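Local atomic coordinates of saframycin Mx1 synthetase B (Legionella pneumophila subsp. pneumophila, PDB entry 3KXW), a protein that belongs to the fatty acid AMP ligases of the ANL superfamily of AMP-binding enzymes and is modelled with 5'-O-[(S)-(dodecanoyloxy)(hydroxy)phosphoryl]adenosine in its pocket. Residues Gln48-Glu60 / Ile146-Gln160. Sequence-based numbering, arbitrary orientation.
Sequences QHAKAIAATLQAE and IALESIELNRSSSWQ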
loop_
_atom_site.group_PDB
_atom_site.type_symbol
_atom_site.label_atom_id
_atom_site.label_comp_id
_atom_site.label_asym_id
_atom_site.label_seq_id
_atom_site.Cartn_x
_atom_site.Cartn_y
_atom_site.Cartn_z
ATOM N N GLN A 48 12.163 -22.482 11.061
ATOM C CA GLN A 48 12.667 -22.611 12.436
ATOM C C GLN A 48 12.330 -21.378 13.302
ATOM O O GLN A 48 11.887 -21.523 14.449
ATOM C CB GLN A 48 14.181 -22.925 12.489
ATOM C CG GLN A 48 14.558 -24.369 12.060
ATOM C CD GLN A 48 13.766 -25.438 12.796
ATOM O OE1 GLN A 48 13.000 -26.186 12.189
ATOM N NE2 GLN A 48 13.967 -25.538 14.098
ATOM N N HIS A 49 12.545 -20.174 12.766
ATOM C CA HIS A 49 12.165 -18.953 13.492
ATOM C C HIS A 49 10.672 -18.898 13.805
ATOM O O HIS A 49 10.280 -18.603 14.925
ATOM C CB HIS A 49 12.607 -17.683 12.741
ATOM C CG HIS A 49 14.068 -17.395 12.882
ATOM N ND1 HIS A 49 14.612 -16.872 14.034
ATOM C CD2 HIS A 49 15.103 -17.582 12.029
ATOM C CE1 HIS A 49 15.919 -16.741 13.885
ATOM N NE2 HIS A 49 16.245 -17.172 12.680
ATOM N N ALA A 50 9.840 -19.204 12.810
ATOM C CA ALA A 50 8.392 -19.247 13.003
ATOM C C ALA A 50 7.977 -20.210 14.108
ATOM O O ALA A 50 7.122 -19.887 14.954
ATOM C CB ALA A 50 7.674 -19.573 11.675
ATOM N N LYS A 51 8.578 -21.398 14.114
ATOM C CA LYS A 51 8.305 -22.371 15.175
ATOM C C LYS A 51 8.729 -21.870 16.547
ATOM O O LYS A 51 7.977 -22.022 17.520
ATOM C CB LYS A 51 8.985 -23.713 14.873
ATOM C CG LYS A 51 8.357 -24.430 13.686
ATOM C CD LYS A 51 9.280 -25.498 13.098
ATOM C CE LYS A 51 8.472 -26.597 12.433
ATOM N NZ LYS A 51 9.306 -27.393 11.508
ATOM N N ALA A 52 9.920 -21.277 16.624
ATOM C CA ALA A 52 10.421 -20.723 17.884
ATOM C C ALA A 52 9.489 -19.637 18.426
ATOM O O ALA A 52 9.198 -19.577 19.626
ATOM C CB ALA A 52 11.839 -20.171 17.696
ATOM N N ILE A 53 9.029 -18.764 17.536
ATOM C CA ILE A 53 8.151 -17.680 17.950
ATOM C C ILE A 53 6.793 -18.220 18.351
ATOM O O ILE A 53 6.227 -17.805 19.373
ATOM C CB ILE A 53 8.019 -16.619 16.831
ATOM C CG1 ILE A 53 9.356 -15.902 16.670
ATOM C CG2 ILE A 53 6.846 -15.654 17.117
ATOM C CD1 ILE A 53 9.532 -15.187 15.318
ATOM N N ALA A 54 6.269 -19.162 17.573
ATOM C CA ALA A 54 4.995 -19.782 17.931
ATOM C C ALA A 54 5.070 -20.502 19.291
ATOM O O ALA A 54 4.125 -20.457 20.084
ATOM C CB ALA A 54 4.503 -20.731 16.812
ATOM N N ALA A 55 6.186 -21.167 19.560
ATOM C CA ALA A 55 6.313 -21.899 20.827
ATOM C C ALA A 55 6.322 -20.913 22.003
ATOM O O ALA A 55 5.771 -21.188 23.068
ATOM C CB ALA A 55 7.588 -22.741 20.832
ATOM N N THR A 56 6.979 -19.776 21.805
ATOM C CA THR A 56 6.978 -18.721 22.804
ATOM C C THR A 56 5.571 -18.159 23.038
ATOM O O THR A 56 5.133 -17.996 24.182
ATOM C CB THR A 56 7.934 -17.588 22.417
ATOM O OG1 THR A 56 9.240 -18.129 22.205
ATOM C CG2 THR A 56 7.972 -16.537 23.514
ATOM N N LEU A 57 4.849 -17.879 21.956
ATOM C CA LEU A 57 3.466 -17.409 22.092
ATOM C C LEU A 57 2.617 -18.415 22.880
ATOM O O LEU A 57 1.857 -18.061 23.784
ATOM C CB LEU A 57 2.849 -17.158 20.692
ATOM C CG LEU A 57 3.373 -15.939 19.937
ATOM C CD1 LEU A 57 2.793 -15.880 18.502
ATOM C CD2 LEU A 57 3.049 -14.645 20.707
ATOM N N GLN A 58 2.748 -19.686 22.523
ATOM C CA GLN A 58 2.019 -20.730 23.223
ATOM C C GLN A 58 2.432 -20.802 24.699
ATOM O O GLN A 58 1.570 -20.921 25.590
ATOM C CB GLN A 58 2.220 -22.069 22.509
ATOM C CG GLN A 58 1.508 -22.142 21.164
ATOM C CD GLN A 58 1.887 -23.382 20.368
ATOM O OE1 GLN A 58 2.975 -23.939 20.531
ATOM N NE2 GLN A 58 1.003 -23.796 19.485
ATOM N N ALA A 59 3.734 -20.685 24.961
ATOM C CA ALA A 59 4.237 -20.773 26.327
ATOM C C ALA A 59 3.717 -19.611 27.158
ATOM O O ALA A 59 3.557 -19.731 28.378
ATOM C CB ALA A 59 5.774 -20.780 26.347
ATOM N N GLU A 60 3.438 -18.495 26.493
ATOM C CA GLU A 60 2.958 -17.300 27.182
ATOM C C GLU A 60 1.440 -17.194 27.263
ATOM O O GLU A 60 0.906 -16.168 27.691
ATOM C CB GLU A 60 3.528 -16.044 26.523
ATOM C CG GLU A 60 5.028 -15.911 26.680
ATOM C CD GLU A 60 5.414 -15.633 28.117
ATOM O OE1 GLU A 60 4.820 -14.715 28.717
ATOM O OE2 GLU A 60 6.301 -16.330 28.646
ATOM N N ILE A 146 6.885 -8.452 24.298
ATOM C CA ILE A 146 7.985 -9.406 24.266
ATOM C C ILE A 146 8.946 -9.003 23.168
ATOM O O ILE A 146 8.538 -8.771 22.020
ATOM C CB ILE A 146 7.505 -10.842 23.979
ATOM C CG1 ILE A 146 6.537 -11.322 25.052
ATOM C CG2 ILE A 146 8.716 -11.818 23.859
ATOM C CD1 ILE A 146 5.985 -12.725 24.766
ATOM N N ALA A 147 10.218 -8.885 23.523
ATOM C CA ALA A 147 11.253 -8.581 22.550
ATOM C C ALA A 147 11.553 -9.798 21.698
ATOM O O ALA A 147 11.841 -10.873 22.221
ATOM C CB ALA A 147 12.518 -8.126 23.264
ATOM N N LEU A 148 11.534 -9.630 20.380
ATOM C CA LEU A 148 11.727 -10.782 19.510
ATOM C C LEU A 148 13.111 -11.412 19.732
ATOM O O LEU A 148 13.240 -12.634 19.711
ATOM C CB LEU A 148 11.487 -10.432 18.027
ATOM C CG LEU A 148 10.985 -11.592 17.152
ATOM C CD1 LEU A 148 9.532 -11.998 17.447
ATOM C CD2 LEU A 148 11.161 -11.276 15.661
ATOM N N GLU A 149 14.127 -10.592 19.985
ATOM C CA GLU A 149 15.462 -11.125 20.237
ATOM C C GLU A 149 15.561 -12.077 21.434
ATOM O O GLU A 149 16.545 -12.814 21.564
ATOM C CB GLU A 149 16.484 -9.995 20.402
ATOM C CG GLU A 149 16.742 -9.220 19.128
ATOM C CD GLU A 149 15.957 -7.923 19.092
ATOM O OE1 GLU A 149 14.909 -7.865 19.768
ATOM O OE2 GLU A 149 16.396 -6.964 18.405
ATOM N N SER A 150 14.567 -12.044 22.319
ATOM C CA SER A 150 14.574 -12.887 23.509
ATOM C C SER A 150 14.218 -14.324 23.126
ATOM O O SER A 150 14.341 -15.266 23.929
ATOM C CB SER A 150 13.564 -12.350 24.529
ATOM O OG SER A 150 12.238 -12.691 24.154
ATOM N N ILE A 151 13.762 -14.485 21.892
ATOM C CA ILE A 151 13.317 -15.788 21.407
ATOM C C ILE A 151 14.449 -16.598 20.734
ATOM O O ILE A 151 14.947 -16.232 19.677
ATOM C CB ILE A 151 12.097 -15.635 20.463
ATOM C CG1 ILE A 151 10.965 -14.941 21.214
ATOM C CG2 ILE A 151 11.669 -16.990 19.946
ATOM C CD1 ILE A 151 9.717 -14.637 20.387
ATOM N N GLU A 152 14.832 -17.705 21.371
ATOM C CA GLU A 152 15.927 -18.546 20.904
ATOM C C GLU A 152 15.442 -19.722 20.049
ATOM O O GLU A 152 14.354 -20.282 20.279
ATOM C CB GLU A 152 16.708 -19.098 22.104
ATOM C CG GLU A 152 17.452 -18.042 22.886
ATOM C CD GLU A 152 18.780 -17.660 22.237
ATOM O OE1 GLU A 152 19.329 -18.477 21.459
ATOM O OE2 GLU A 152 19.279 -16.543 22.506
ATOM N N LEU A 153 16.281 -20.111 19.094
ATOM C CA LEU A 153 15.991 -21.236 18.217
ATOM C C LEU A 153 15.853 -22.564 18.964
ATOM O O LEU A 153 15.247 -23.510 18.456
ATOM C CB LEU A 153 17.044 -21.319 17.095
ATOM C CG LEU A 153 16.874 -20.252 15.989
ATOM C CD1 LEU A 153 18.116 -20.119 15.072
ATOM C CD2 LEU A 153 15.616 -20.501 15.137
ATOM N N ASN A 154 16.386 -22.640 20.178
ATOM C CA ASN A 154 16.191 -23.853 20.973
ATOM C C ASN A 154 14.733 -24.048 21.418
ATOM O O ASN A 154 14.400 -25.062 22.027
ATOM C CB ASN A 154 17.153 -23.913 22.179
ATOM C CG ASN A 154 16.888 -22.819 23.196
ATOM O OD1 ASN A 154 15.797 -22.239 23.228
ATOM N ND2 ASN A 154 17.897 -22.515 24.034
ATOM N N ARG A 155 13.861 -23.088 21.115
ATOM C CA ARG A 155 12.432 -23.287 21.381
ATOM C C ARG A 155 11.680 -23.927 20.214
ATOM O O ARG A 155 10.568 -24.416 20.409
ATOM C CB ARG A 155 11.743 -21.968 21.776
ATOM C CG ARG A 155 12.510 -21.153 22.796
ATOM C CD ARG A 155 12.079 -21.372 24.252
ATOM N NE ARG A 155 11.168 -22.495 24.516
ATOM C CZ ARG A 155 11.530 -23.711 24.939
ATOM N NH1 ARG A 155 12.814 -24.028 25.135
ATOM N NH2 ARG A 155 10.597 -24.626 25.162
ATOM N N SER A 156 12.276 -23.923 19.013
ATOM C CA SER A 156 11.570 -24.407 17.821
ATOM C C SER A 156 10.908 -25.774 18.048
ATOM O O SER A 156 9.749 -25.976 17.684
ATOM C CB SER A 156 12.491 -24.471 16.593
ATOM O OG SER A 156 13.118 -23.215 16.331
ATOM N N SER A 157 11.644 -26.710 18.641
ATOM C CA SER A 157 11.143 -28.081 18.745
ATOM C C SER A 157 10.023 -28.168 19.773
ATOM O O SER A 157 9.358 -29.192 19.880
ATOM C CB SER A 157 12.267 -29.075 19.101
ATOM O OG SER A 157 12.715 -28.884 20.432
ATOM N N SER A 158 9.811 -27.096 20.529
ATOM C CA SER A 158 8.728 -27.096 21.494
ATOM C C SER A 158 7.372 -26.710 20.886
ATOM O O SER A 158 6.343 -26.777 21.562
ATOM C CB SER A 158 9.056 -26.203 22.685
ATOM O OG SER A 158 10.005 -26.835 23.538
ATOM N N TRP A 159 7.360 -26.321 19.613
ATOM C CA TRP A 159 6.115 -25.836 19.013
ATOM C C TRP A 159 5.051 -26.944 18.956
ATOM O O TRP A 159 5.356 -28.076 18.605
ATOM C CB TRP A 159 6.378 -25.263 17.618
ATOM C CG TRP A 159 5.138 -24.987 16.800
ATOM C CD1 TRP A 159 4.141 -24.088 17.089
ATOM C CD2 TRP A 159 4.782 -25.590 15.551
ATOM N NE1 TRP A 159 3.187 -24.104 16.099
ATOM C CE2 TRP A 159 3.561 -25.013 15.140
ATOM C CE3 TRP A 159 5.372 -26.568 14.739
ATOM C CZ2 TRP A 159 2.920 -25.389 13.961
ATOM C CZ3 TRP A 159 4.732 -26.930 13.556
ATOM C CH2 TRP A 159 3.518 -26.344 13.184
ATOM N N GLN A 160 3.810 -26.612 19.304
ATOM C CA GLN A 160 2.711 -27.576 19.159
ATOM C C GLN A 160 1.782 -27.146 18.031
ATOM O O GLN A 160 1.085 -26.150 18.167
ATOM C CB GLN A 160 1.918 -27.677 20.466
ATOM C CG GLN A 160 2.760 -28.124 21.660
ATOM C CD GLN A 160 2.888 -29.636 21.752
ATOM O OE1 GLN A 160 2.412 -30.368 20.875
ATOM N NE2 GLN A 160 3.523 -30.116 22.823
HETATM O O HOH W 1 15.800 -24.347 15.622
HETATM O O HOH W 2 4.407 -25.158 22.473
#
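One face of the His49 ring is covered by Leu153 CD2, a CH-pi contact with the methyl 3.9 Å from the ring centroid and 10° off its normal. The Trp159 indole is met obliquely. Ala54 CB lies 3.4 Å from Trp159 CD1, and Lys51 crosses the indole obliquely, with CG and CE near Trp159 CE3. With its CG anti to the backbone N (chi1 168°), Trp159 brings the indole against Lys51 and Ala54, and its NE1 hydrogen-bonds to Tyr87 O at the end of helix 76-87.

The Gln58 amide lies nearly parallel to the indole, the planes 15° apart. It grips the backbone of Gln160 twice. Gln160 N gives a straight bond to a lone pair of Gln58 OE1 (3.1 Å), and Gln58 NE2 donates to Gln160 O (2.7 Å). A water also donates to Gln58 OE1 and to Ser158 O.

Here the chain leaving strand 143-147, part of a mixed, mostly parallel sheet, runs along one side of helix 43-59 through 3-10 segments 148-150 and 153-158. Ala52 and Ala55 let it come close: Ala55 CB is 3.4 Å from Arg155 O. Ser156 OG sits 2.8 Å from Gln48 O, and a water links it to Gln48 NE2. Ile151 CG2 packs against Thr56 OG1, which donates to Ala52 O. Ile151 CD1 touches Ile53 CG1, while Ile53 CD1 meets Leu148 CD1 beside Leu120 of the sheet.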